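Local coordinates for putative short-chain dehydrogenase/reductase (Burkholderia xenovorans, PDB 5K9Z), which probably catalyses the NAD- or NADP-dependent interconversion of an alcohol and a carbonyl group, as other short-chain dehydrogenases/reductases do, at residues V43-D48 and A65-S70; H86-C91 and V136-G141; G118-G123 and S163-V168; G183-A188 and H242-T247. One frame throughout, in Å; residues are numbered along the deposited sequence.

From the N terminus, interaction 1 closes first, pairing strands 41-46 and 63-66 at one edge of the parallel Rossmann sheet and closing the loop through helix 49-58 that connects them. Interactions 2 and 3 follow and cross, because segment 118-123 lies between the two halves of interaction 2, and 136-141 between those of interaction 3; both use helix 110-138. Interaction 2 ties that helix's end to the entry of strand 91-94, and interaction 3 packs it on helix 159-179. Interaction 4 closes last, at the other edge, joining strand 184-191 to the approach of strand 247-250. Val69 packs near Gly123, linking interactions 1 and 3, while Gly141 O and Arg185 N, probably hydrogen-bonded, link 2 and 4.

Interaction 1 (V43-D48 and A65-S70)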
loop_
_atom_site.group_PDB
_atom_site.type_symbol
_atom_site.label_atom_id
_atom_site.label_comp_id
_atom_site.label_asym_id
_atom_site.label_seq_id
_atom_site.Cartn_x
_atom_site.Cartn_y
_atom_site.Cartn_z
ATOM N N VAL C 43 26.919 -18.370 7.940
ATOM C CA VAL C 43 26.403 -19.712 8.154
ATOM C C VAL C 43 25.268 -19.890 7.159
ATOM O O VAL C 43 24.296 -19.122 7.175
ATOM C CB VAL C 43 25.923 -19.919 9.597
ATOM C CG1 VAL C 43 25.258 -21.293 9.740
ATOM C CG2 VAL C 43 27.093 -19.797 10.587
ATOM N N LEU C 44 25.418 -20.868 6.270
ATOM C CA LEU C 44 24.432 -21.156 5.235
ATOM C C LEU C 44 23.460 -22.219 5.725
ATOM O O LEU C 44 23.861 -23.357 5.991
ATOM C CB LEU C 44 25.132 -21.634 3.966
ATOM C CG LEU C 44 25.834 -20.576 3.118
ATOM C CD1 LEU C 44 27.156 -20.179 3.714
ATOM C CD2 LEU C 44 26.029 -21.173 1.756
ATOM N N ALA C 45 22.180 -21.876 5.791
ATOM C CA ALA C 45 21.171 -22.804 6.278
ATOM C C ALA C 45 20.247 -23.174 5.131
ATOM O O ALA C 45 19.758 -22.290 4.415
ATOM C CB ALA C 45 20.367 -22.209 7.434
ATOM N N ASP C 46 20.031 -24.475 4.950
ATOM C CA ASP C 46 19.155 -24.983 3.905
ATOM C C ASP C 46 18.968 -26.475 4.141
ATOM O O ASP C 46 19.665 -27.086 4.956
ATOM C CB ASP C 46 19.739 -24.714 2.512
ATOM C CG ASP C 46 18.662 -24.532 1.443
ATOM O OD1 ASP C 46 17.683 -25.293 1.446
ATOM O OD2 ASP C 46 18.791 -23.621 0.603
ATOM N N VAL C 47 18.009 -27.053 3.419
ATOM C CA VAL C 47 17.814 -28.498 3.409
ATOM C C VAL C 47 18.522 -29.153 2.229
ATOM O O VAL C 47 18.543 -30.387 2.140
ATOM C CB VAL C 47 16.310 -28.852 3.388
ATOM C CG1 VAL C 47 15.637 -28.343 4.636
ATOM C CG2 VAL C 47 15.633 -28.251 2.149
ATOM N N ASP C 48 19.095 -28.369 1.318
ATOM C CA ASP C 48 19.822 -28.904 0.163
ATOM C C ASP C 48 21.289 -29.053 0.556
ATOM O O ASP C 48 22.075 -28.109 0.438
ATOM C CB ASP C 48 19.642 -27.997 -1.050
ATOM C CG ASP C 48 20.201 -28.602 -2.341
ATOM O OD1 ASP C 48 20.973 -29.588 -2.294
ATOM O OD2 ASP C 48 19.852 -28.084 -3.421
ATOM N N ALA C 65 24.801 -25.435 7.544
ATOM C CA ALA C 65 24.089 -26.022 8.681
ATOM C C ALA C 65 22.711 -26.437 8.193
ATOM O O ALA C 65 21.878 -25.575 7.893
ATOM C CB ALA C 65 23.987 -25.045 9.850
ATOM N N TYR C 66 22.468 -27.753 8.149
ATOM C CA TYR C 66 21.201 -28.270 7.647
ATOM C C TYR C 66 20.059 -27.676 8.456
ATOM O O TYR C 66 20.063 -27.747 9.691
ATOM C CB TYR C 66 21.170 -29.803 7.735
ATOM C CG TYR C 66 19.937 -30.399 7.101
ATOM C CD1 TYR C 66 18.698 -30.360 7.748
ATOM C CD2 TYR C 66 20.004 -31.009 5.855
ATOM C CE1 TYR C 66 17.556 -30.908 7.156
ATOM C CE2 TYR C 66 18.868 -31.560 5.255
ATOM C CZ TYR C 66 17.651 -31.503 5.914
ATOM O OH TYR C 66 16.528 -32.032 5.322
ATOM N N THR C 67 19.089 -27.072 7.770
ATOM C CA THR C 67 18.010 -26.369 8.467
ATOM C C THR C 67 16.736 -26.400 7.643
ATOM O O THR C 67 16.674 -25.766 6.588
ATOM C CB THR C 67 18.376 -24.915 8.746
ATOM O OG1 THR C 67 19.642 -24.854 9.391
ATOM C CG2 THR C 67 17.311 -24.284 9.632
ATOM N N ASP C 68 15.715 -27.072 8.159
ATOM C CA ASP C 68 14.345 -26.941 7.674
ATOM C C ASP C 68 13.654 -25.896 8.547
ATOM O O ASP C 68 13.315 -26.180 9.703
ATOM C CB ASP C 68 13.645 -28.295 7.752
ATOM C CG ASP C 68 12.213 -28.257 7.273
ATOM O OD1 ASP C 68 11.622 -27.170 7.140
ATOM O OD2 ASP C 68 11.670 -29.348 7.045
ATOM N N VAL C 69 13.417 -24.698 7.995
ATOM C CA VAL C 69 12.897 -23.600 8.808
ATOM C C VAL C 69 11.471 -23.838 9.285
ATOM O O VAL C 69 11.012 -23.150 10.205
ATOM C CB VAL C 69 12.965 -22.235 8.080
ATOM C CG1 VAL C 69 14.394 -21.911 7.706
ATOM C CG2 VAL C 69 12.058 -22.208 6.848
ATOM N N SER C 70 10.771 -24.831 8.746
ATOM C CA SER C 70 9.461 -25.131 9.310
ATOM C C SER C 70 9.550 -25.825 10.665
ATOM O O SER C 70 8.513 -25.964 11.327
ATOM C CB SER C 70 8.636 -26.000 8.350
ATOM O OG SER C 70 9.180 -27.300 8.238
#
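One face of the Tyr66 ring is met by Val47 and by the carbonyl oxygen of Asp46. Val47 CA makes a CH-pi contact 4.1 Å from the ring centroid, 25° off the normal, and Asp46 O lies over the same face toward the rim. The anti CG of Tyr66 (chi1 -174°) lays that face against both atoms. Val47 CG1 instead reaches the next part of the chain, 3.6 Å from Asp68 CA. Two backbone hydrogen bonds join the segments: Ala65 N to Leu44 O at 2.8 Å and Thr67 N to Asp46 O at 2.9 Å. The small methyl of the buried Ala45 fits between strand 17-21 and Thr67, its CB touching Thr67 OG1 at 3.4 Å. That hydroxyl donates to Ala65 O, which lets a polar side chain be buried here. Strand 41-46, helix 49-58 and strand 63-66 form a β-α-β unit of the Rossmann fold, the two strands being parallel neighbours in the sheet. Asp68 OD1 accepts from Ser70 N in an Asx turn and also from Ser70 OG, at 2.7 Å. Asp46 receives Val47 N on OD1 and Ala24 N on OD2. An acidic residue at or near the C-terminal end of the second strand is consistent with a preference for NAD, since its charge would tend to repel the 2'-phosphate of NADP.

Interaction 2 (H86-C91 and V136-G141); sequences HGRLDC and VKQGSG
Gln138 pairs its side-chain amide with the backbone of Leu89, joining two crossover connections of the Rossmann fold at the end of the sheet where strands 91-94 and 141-146 begin. Two hydrogen bonds make the pairing: Leu89 N donates to Gln138 OE1 at 2.9 Å, nearly straight at 168°, and Gln138 NE2 donates to Leu89 O at 2.7 Å. An amide suits this place because it offers a donor and an acceptor side by side, much as a neighbouring strand would. The charged pair is Arg88 and Asp90: Arg88 grips the carboxylate side-on through NE and NH2 in a salt bridge, and Asp90 OD2 also accepts from Val17 N on strand 17-21. Gln138 CD lies over one face of the Arg88 guanidinium, displaced toward its rim, with amide and guanidinium planes 23° apart. Two glycines with positive phi, Gly87 and Gly139, turn the chain out of the preceding helices, a conformation that comes easily without a side chain. Close backbone packing follows at Gly141, whose CA lies 3.3 Å from Asp90 O. Water completes the polar contacts: one molecule, which also meets Ser140 OG, donates to Asp90 OD1 at 2.8 Å.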
loop_
_atom_site.group_PDB
_atom_site.type_symbol
_atom_site.label_atom_id
_atom_site.label_comp_id
_atom_site.label_asym_id
_atom_site.label_seq_id
_atom_site.Cartn_x
_atom_site.Cartn_y
_atom_site.Cartn_z
ATOM N N HIS C 86 31.240 -18.759 16.035
ATOM C CA HIS C 86 31.712 -17.387 15.946
ATOM C C HIS C 86 31.454 -16.537 17.184
ATOM O O HIS C 86 31.906 -15.385 17.220
ATOM C CB HIS C 86 31.104 -16.703 14.711
ATOM C CG HIS C 86 31.303 -17.476 13.440
ATOM N ND1 HIS C 86 32.534 -17.604 12.830
ATOM C CD2 HIS C 86 30.427 -18.153 12.660
ATOM C CE1 HIS C 86 32.412 -18.344 11.740
ATOM N NE2 HIS C 86 31.144 -18.693 11.615
ATOM N N GLY C 87 30.743 -17.052 18.188
ATOM C CA GLY C 87 30.539 -16.335 19.433
ATOM C C GLY C 87 29.482 -15.253 19.403
ATOM O O GLY C 87 29.158 -14.702 20.459
ATOM N N ARG C 88 28.912 -14.943 18.241
ATOM C CA ARG C 88 27.904 -13.895 18.152
ATOM C C ARG C 88 27.083 -14.131 16.896
ATOM O O ARG C 88 27.467 -14.908 16.023
ATOM C CB ARG C 88 28.549 -12.498 18.131
ATOM C CG ARG C 88 29.482 -12.291 16.945
ATOM C CD ARG C 88 30.212 -10.956 16.984
ATOM N NE ARG C 88 29.307 -9.802 16.987
ATOM C CZ ARG C 88 29.040 -9.059 18.058
ATOM N NH1 ARG C 88 29.614 -9.341 19.221
ATOM N NH2 ARG C 88 28.207 -8.033 17.973
ATOM N N LEU C 89 25.941 -13.443 16.816
ATOM C CA LEU C 89 25.123 -13.381 15.607
ATOM C C LEU C 89 24.738 -11.927 15.358
ATOM O O LEU C 89 24.106 -11.295 16.211
ATOM C CB LEU C 89 23.867 -14.239 15.731
ATOM C CG LEU C 89 22.975 -14.250 14.491
ATOM C CD1 LEU C 89 23.720 -14.826 13.283
ATOM C CD2 LEU C 89 21.702 -15.029 14.769
ATOM N N ASP C 90 25.142 -11.387 14.211
ATOM C CA ASP C 90 24.876 -9.983 13.916
ATOM C C ASP C 90 23.712 -9.775 12.969
ATOM O O ASP C 90 23.031 -8.750 13.056
ATOM C CB ASP C 90 26.118 -9.333 13.322
ATOM C CG ASP C 90 27.266 -9.332 14.289
ATOM O OD1 ASP C 90 27.142 -8.646 15.321
ATOM O OD2 ASP C 90 28.288 -9.997 14.017
ATOM N N CYS C 91 23.478 -10.715 12.061
ATOM C CA CYS C 91 22.458 -10.546 11.043
ATOM C C CYS C 91 21.780 -11.883 10.804
ATOM O O CYS C 91 22.455 -12.903 10.650
ATOM C CB CYS C 91 23.061 -10.003 9.739
ATOM S SG CYS C 91 21.827 -9.818 8.432
ATOM N N VAL C 136 19.488 -9.757 21.679
ATOM C CA VAL C 136 19.210 -8.839 22.782
ATOM C C VAL C 136 20.318 -8.911 23.821
ATOM O O VAL C 136 20.581 -7.924 24.517
ATOM C CB VAL C 136 17.822 -9.081 23.424
ATOM C CG1 VAL C 136 16.711 -8.857 22.398
ATOM C CG2 VAL C 136 17.731 -10.457 24.044
ATOM N N LYS C 137 21.011 -10.048 23.917
ATOM C CA LYS C 137 22.172 -10.127 24.805
ATOM C C LYS C 137 23.308 -9.235 24.313
ATOM O O LYS C 137 23.984 -8.583 25.117
ATOM C CB LYS C 137 22.653 -11.573 24.924
ATOM C CG LYS C 137 21.679 -12.526 25.609
ATOM C CD LYS C 137 22.260 -13.938 25.678
ATOM C CE LYS C 137 21.301 -14.928 26.328
ATOM N NZ LYS C 137 21.279 -14.779 27.808
ATOM N N GLN C 138 23.534 -9.197 22.996
ATOM C CA GLN C 138 24.553 -8.321 22.415
ATOM C C GLN C 138 24.202 -6.842 22.562
ATOM O O GLN C 138 25.100 -5.994 22.589
ATOM C CB GLN C 138 24.737 -8.646 20.922
ATOM C CG GLN C 138 25.447 -9.965 20.637
ATOM C CD GLN C 138 25.094 -10.560 19.274
ATOM O OE1 GLN C 138 25.334 -11.751 19.035
ATOM N NE2 GLN C 138 24.517 -9.740 18.377
ATOM N N GLY C 139 22.914 -6.507 22.599
ATOM C CA GLY C 139 22.513 -5.122 22.462
ATOM C C GLY C 139 22.603 -4.604 21.044
ATOM O O GLY C 139 22.652 -3.390 20.842
ATOM N N SER C 140 22.651 -5.491 20.050
ATOM C CA SER C 140 22.728 -5.076 18.654
ATOM C C SER C 140 22.396 -6.275 17.781
ATOM O O SER C 140 22.469 -7.427 18.219
ATOM C CB SER C 140 24.112 -4.537 18.276
ATOM O OG SER C 140 25.060 -5.597 18.305
ATOM N N GLY C 141 22.050 -5.990 16.546
ATOM C CA GLY C 141 21.744 -7.037 15.592
ATOM C C GLY C 141 20.659 -6.593 14.639
ATOM O O GLY C 141 19.898 -5.660 14.894
HETATM O O HOH W 1 27.456 -5.646 20.341
HETATM O O HOH W 2 25.041 -6.922 16.159
#

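Interaction 3 (G118-G123 and S163-V168); sequences GVLLDG and SAKHAV
Leu120 and Leu121 of helix 118-123 meet Ala164, Lys165, Ala167 and Val168 of helix 163-168. The backbones come nearest at Leu121 and Ala164, and beside them Leu120 CB lies 3.7 Å from Ala164 CB, an approach that a methyl side chain permits. Leu121 straddles the next alanine: CD1 lies 3.6 Å and CD2 3.7 Å from Ala167 CB. Its CG stands anti to the backbone N (chi1 173°), which carries the isopropyl tip across toward the neighbouring helix. Val168 CG2 presses on Leu120 O at 3.1 Å, a tight contact. Lys165 starts out away from helix 118-123, but a bend at chi2 (-67°) brings its amine back to 4.1 Å from Leu120 CD2.

The two segments run nearly parallel, 17° apart, with axes 8.6 Å from each other, and belong to helices that pack on the same side of the Rossmann sheet. The run Ser163-Ala164-Lys165 fits the end of the YxxxK motif of the short-chain dehydrogenases, which makes Lys165 the probable counterpart of the active-site lysine. A water donates to Leu120 O at 2.7 Å and accepts from Lys165 NZ, much like the water of the proton relay in classical family members, where the backbone carbonyl of an asparagine usually holds the place that Leu120 O probably takes here.

Farther out, Lys165 NZ has a second partner in Val146 O, at the end of strand 141-146. Helix 118-123 makes a wider π-type turn here, with a weak bond from Gly123 N to Gly118 O. Phe98 touches Leu120, while Leu117 and Val124 of helix 110-138 extend the apolar packing to Ala164 and Val168 respectively.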
loop_
_atom_site.group_PDB
_atom_site.type_symbol
_atom_site.label_atom_id
_atom_site.label_comp_id
_atom_site.label_asym_id
_atom_site.label_seq_id
_atom_site.Cartn_x
_atom_site.Cartn_y
_atom_site.Cartn_z
ATOM N N GLY C 118 3.797 -23.030 7.218
ATOM C CA GLY C 118 4.872 -23.542 8.058
ATOM C C GLY C 118 6.230 -23.041 7.612
ATOM O O GLY C 118 7.059 -22.640 8.437
ATOM N N VAL C 119 6.451 -23.001 6.297
ATOM C CA VAL C 119 7.701 -22.502 5.741
ATOM C C VAL C 119 7.713 -20.969 5.712
ATOM O O VAL C 119 8.677 -20.325 6.147
ATOM C CB VAL C 119 7.923 -23.085 4.328
ATOM C CG1 VAL C 119 9.176 -22.518 3.718
ATOM C CG2 VAL C 119 7.942 -24.653 4.334
ATOM N N LEU C 120 6.669 -20.362 5.143
ATOM C CA LEU C 120 6.731 -18.943 4.814
ATOM C C LEU C 120 6.430 -18.032 5.990
ATOM O O LEU C 120 6.817 -16.855 5.955
ATOM C CB LEU C 120 5.786 -18.624 3.647
ATOM C CG LEU C 120 6.164 -19.303 2.316
ATOM C CD1 LEU C 120 5.214 -18.931 1.169
ATOM C CD2 LEU C 120 7.596 -18.986 1.917
ATOM N N LEU C 121 5.713 -18.517 6.996
ATOM C CA LEU C 121 5.355 -17.702 8.153
ATOM C C LEU C 121 5.938 -18.264 9.443
ATOM O O LEU C 121 6.662 -17.542 10.144
ATOM C CB LEU C 121 3.823 -17.579 8.269
ATOM C CG LEU C 121 3.298 -16.890 9.536
ATOM C CD1 LEU C 121 3.937 -15.515 9.724
ATOM C CD2 LEU C 121 1.775 -16.771 9.488
ATOM N N ASP C 122 5.655 -19.533 9.780
ATOM C CA ASP C 122 6.187 -20.086 11.025
ATOM C C ASP C 122 7.703 -20.003 11.033
ATOM O O ASP C 122 8.309 -19.634 12.047
ATOM C CB ASP C 122 5.754 -21.546 11.201
ATOM C CG ASP C 122 4.251 -21.715 11.318
ATOM O OD1 ASP C 122 3.533 -20.738 11.600
ATOM O OD2 ASP C 122 3.779 -22.841 11.054
ATOM N N GLY C 123 8.327 -20.312 9.889
ATOM C CA GLY C 123 9.779 -20.257 9.796
ATOM C C GLY C 123 10.337 -18.874 10.088
ATOM O O GLY C 123 11.428 -18.733 10.655
ATOM N N SER C 163 -1.136 -14.433 1.937
ATOM C CA SER C 163 -1.454 -14.278 3.351
ATOM C C SER C 163 -0.193 -14.376 4.207
ATOM O O SER C 163 0.023 -13.564 5.123
ATOM C CB SER C 163 -2.482 -15.334 3.749
ATOM O OG SER C 163 -2.919 -15.180 5.077
ATOM N N ALA C 164 0.642 -15.380 3.932
ATOM C CA ALA C 164 1.892 -15.563 4.668
ATOM C C ALA C 164 2.787 -14.335 4.553
ATOM O O ALA C 164 3.371 -13.886 5.543
ATOM C CB ALA C 164 2.630 -16.794 4.141
ATOM N N LYS C 165 2.919 -13.781 3.347
ATOM C CA LYS C 165 3.831 -12.656 3.159
ATOM C C LYS C 165 3.307 -11.400 3.844
ATOM O O LYS C 165 4.099 -10.608 4.368
ATOM C CB LYS C 165 4.064 -12.420 1.657
ATOM C CG LYS C 165 4.802 -13.569 0.970
ATOM C CD LYS C 165 6.254 -13.703 1.458
ATOM C CE LYS C 165 6.989 -14.851 0.748
ATOM N NZ LYS C 165 8.404 -14.991 1.197
ATOM N N HIS C 166 1.975 -11.190 3.835
ATOM C CA HIS C 166 1.382 -10.116 4.630
ATOM C C HIS C 166 1.671 -10.319 6.111
ATOM O O HIS C 166 1.991 -9.364 6.825
ATOM C CB HIS C 166 -0.137 -10.037 4.409
ATOM C CG HIS C 166 -0.556 -9.220 3.220
ATOM N ND1 HIS C 166 -0.424 -9.665 1.922
ATOM C CD2 HIS C 166 -1.148 -8.001 3.139
ATOM C CE1 HIS C 166 -0.894 -8.749 1.091
ATOM N NE2 HIS C 166 -1.361 -7.741 1.803
ATOM N N ALA C 167 1.554 -11.561 6.584
ATOM C CA ALA C 167 1.834 -11.874 7.982
ATOM C C ALA C 167 3.296 -11.605 8.345
ATOM O O ALA C 167 3.591 -11.144 9.460
ATOM C CB ALA C 167 1.445 -13.332 8.269
ATOM N N VAL C 168 4.221 -11.900 7.421
ATOM C CA VAL C 168 5.650 -11.643 7.631
ATOM C C VAL C 168 5.910 -10.148 7.801
ATOM O O VAL C 168 6.705 -9.726 8.653
ATOM C CB VAL C 168 6.470 -12.222 6.459
ATOM C CG1 VAL C 168 7.882 -11.677 6.454
ATOM C CG2 VAL C 168 6.485 -13.782 6.501
HETATM O O HOH W 3 8.333 -15.756 4.063
#

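Interaction 4 (G183-A188 and H242-T247)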
loop_
_atom_site.group_PDB
_atom_site.type_symbol
_atom_site.label_atom_id
_atom_site.label_comp_id
_atom_site.label_asym_id
_atom_site.label_seq_id
_atom_site.Cartn_x
_atom_site.Cartn_y
_atom_site.Cartn_z
ATOM N N GLY C 183 18.054 -2.443 21.047
ATOM C CA GLY C 183 19.123 -2.258 20.095
ATOM C C GLY C 183 19.081 -3.154 18.871
ATOM O O GLY C 183 20.061 -3.178 18.114
ATOM N N VAL C 184 17.984 -3.878 18.637
ATOM C CA VAL C 184 17.907 -4.867 17.562
ATOM C C VAL C 184 16.894 -4.380 16.539
ATOM O O VAL C 184 15.745 -4.080 16.888
ATOM C CB VAL C 184 17.521 -6.260 18.100
ATOM C CG1 VAL C 184 17.433 -7.271 16.954
ATOM C CG2 VAL C 184 18.525 -6.730 19.143
ATOM N N ARG C 185 17.308 -4.330 15.276
ATOM C CA ARG C 185 16.450 -3.874 14.193
ATOM C C ARG C 185 15.814 -5.056 13.485
ATOM O O ARG C 185 16.384 -6.147 13.446
ATOM C CB ARG C 185 17.224 -3.034 13.172
ATOM C CG ARG C 185 17.746 -1.711 13.698
ATOM C CD ARG C 185 18.354 -0.891 12.557
ATOM N NE ARG C 185 19.565 -1.509 12.051
ATOM C CZ ARG C 185 19.718 -1.969 10.815
ATOM N NH1 ARG C 185 18.728 -1.870 9.930
ATOM N NH2 ARG C 185 20.872 -2.513 10.463
ATOM N N VAL C 186 14.600 -4.840 12.966
ATOM C CA VAL C 186 13.866 -5.853 12.205
ATOM C C VAL C 186 13.311 -5.186 10.948
ATOM O O VAL C 186 12.568 -4.206 11.044
ATOM C CB VAL C 186 12.721 -6.498 13.006
ATOM C CG1 VAL C 186 12.165 -7.744 12.258
ATOM C CG2 VAL C 186 13.161 -6.861 14.459
ATOM N N ASN C 187 13.639 -5.737 9.779
ATOM C CA ASN C 187 13.225 -5.171 8.502
ATOM C C ASN C 187 12.876 -6.302 7.539
ATOM O O ASN C 187 13.102 -7.482 7.813
ATOM C CB ASN C 187 14.308 -4.284 7.888
ATOM C CG ASN C 187 14.514 -2.987 8.658
ATOM O OD1 ASN C 187 13.664 -2.102 8.634
ATOM N ND2 ASN C 187 15.652 -2.868 9.324
ATOM N N ALA C 188 12.317 -5.922 6.394
ATOM C CA ALA C 188 11.974 -6.891 5.368
ATOM C C ALA C 188 12.326 -6.310 4.004
ATOM O O ALA C 188 12.424 -5.093 3.840
ATOM C CB ALA C 188 10.491 -7.255 5.441
ATOM N N HIS C 242 19.056 3.468 11.289
ATOM C CA HIS C 242 17.744 3.975 11.683
ATOM C C HIS C 242 16.635 3.582 10.715
ATOM O O HIS C 242 15.518 4.105 10.823
ATOM C CB HIS C 242 17.803 5.492 11.868
ATOM C CG HIS C 242 18.590 5.891 13.069
ATOM N ND1 HIS C 242 19.910 6.268 12.998
ATOM C CD2 HIS C 242 18.275 5.869 14.385
ATOM C CE1 HIS C 242 20.363 6.510 14.213
ATOM N NE2 HIS C 242 19.388 6.278 15.074
ATOM N N VAL C 243 16.908 2.668 9.781
ATOM C CA VAL C 243 15.862 2.012 9.006
ATOM C C VAL C 243 15.392 0.812 9.821
ATOM O O VAL C 243 16.169 -0.112 10.098
ATOM C CB VAL C 243 16.366 1.595 7.613
ATOM C CG1 VAL C 243 15.237 0.916 6.790
ATOM C CG2 VAL C 243 16.924 2.820 6.862
ATOM N N ASN C 244 14.128 0.841 10.235
ATOM C CA ASN C 244 13.601 -0.165 11.133
ATOM C C ASN C 244 12.134 -0.398 10.808
ATOM O O ASN C 244 11.410 0.548 10.500
ATOM C CB ASN C 244 13.748 0.264 12.613
ATOM C CG ASN C 244 13.650 -0.929 13.557
ATOM O OD1 ASN C 244 14.032 -2.030 13.179
ATOM N ND2 ASN C 244 13.126 -0.723 14.764
ATOM N N ALA C 245 11.709 -1.662 10.889
ATOM C CA ALA C 245 10.347 -2.088 10.578
ATOM C C ALA C 245 9.950 -1.804 9.139
ATOM O O ALA C 245 8.762 -1.855 8.803
ATOM C CB ALA C 245 9.328 -1.443 11.519
ATOM N N HIS C 246 10.911 -1.536 8.273
ATOM C CA HIS C 246 10.605 -1.070 6.924
ATOM C C HIS C 246 10.503 -2.248 5.969
ATOM O O HIS C 246 11.157 -3.276 6.155
ATOM C CB HIS C 246 11.682 -0.102 6.425
ATOM C CG HIS C 246 11.420 0.452 5.050
ATOM N ND1 HIS C 246 10.272 1.140 4.727
ATOM C CD2 HIS C 246 12.162 0.408 3.919
ATOM C CE1 HIS C 246 10.321 1.508 3.457
ATOM N NE2 HIS C 246 11.461 1.080 2.943
ATOM N N THR C 247 9.682 -2.091 4.940
ATOM C CA THR C 247 9.613 -3.077 3.861
ATOM C C THR C 247 10.226 -2.435 2.627
ATOM O O THR C 247 9.605 -1.580 1.987
ATOM C CB THR C 247 8.187 -3.540 3.605
ATOM O OG1 THR C 247 7.683 -4.163 4.787
ATOM C CG2 THR C 247 8.153 -4.574 2.441
HETATM O O HOH W 4 13.378 -3.311 16.270
#
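Residues 185-188 and 243-247 run alongside each other in the same direction, with backbone bonds from Ala245 N to Val186 O (2.7 Å) and from Ala188 N to His246 O (2.9 Å), and a parallel β bridge between Ala188 and Thr247. Before that bridge, side chains stand in for regular strand pairing. Asn244 OD1 accepts from Val186 N at 2.9 Å, the place a strand carbonyl would hold, while its ND2 donates to a water that binds Val184 O. Asn187, on the strand, bonds in turn to the other segment: OD1 takes His246 N at 2.8 Å in its carbonyl plane, and ND2 gives to Val243 O at 2.9 Å. Its CG lies beside the backbone N (chi1 -70°), which sets both amide atoms against the irregular chain. Arg185 NH1 adds a bond to Val243 O at 3.1 Å, with the oxygen at the guanidinium edge, and NH2 donates to Leu235 O at the end of helix 225-236. Asparagine suits both positions, since its short amide can both give and accept. Side-chain amides and a guanidinium thus satisfy backbone N-H and C=O groups where residues 242-246 are not yet a regular strand, and two donors grip Val243 O.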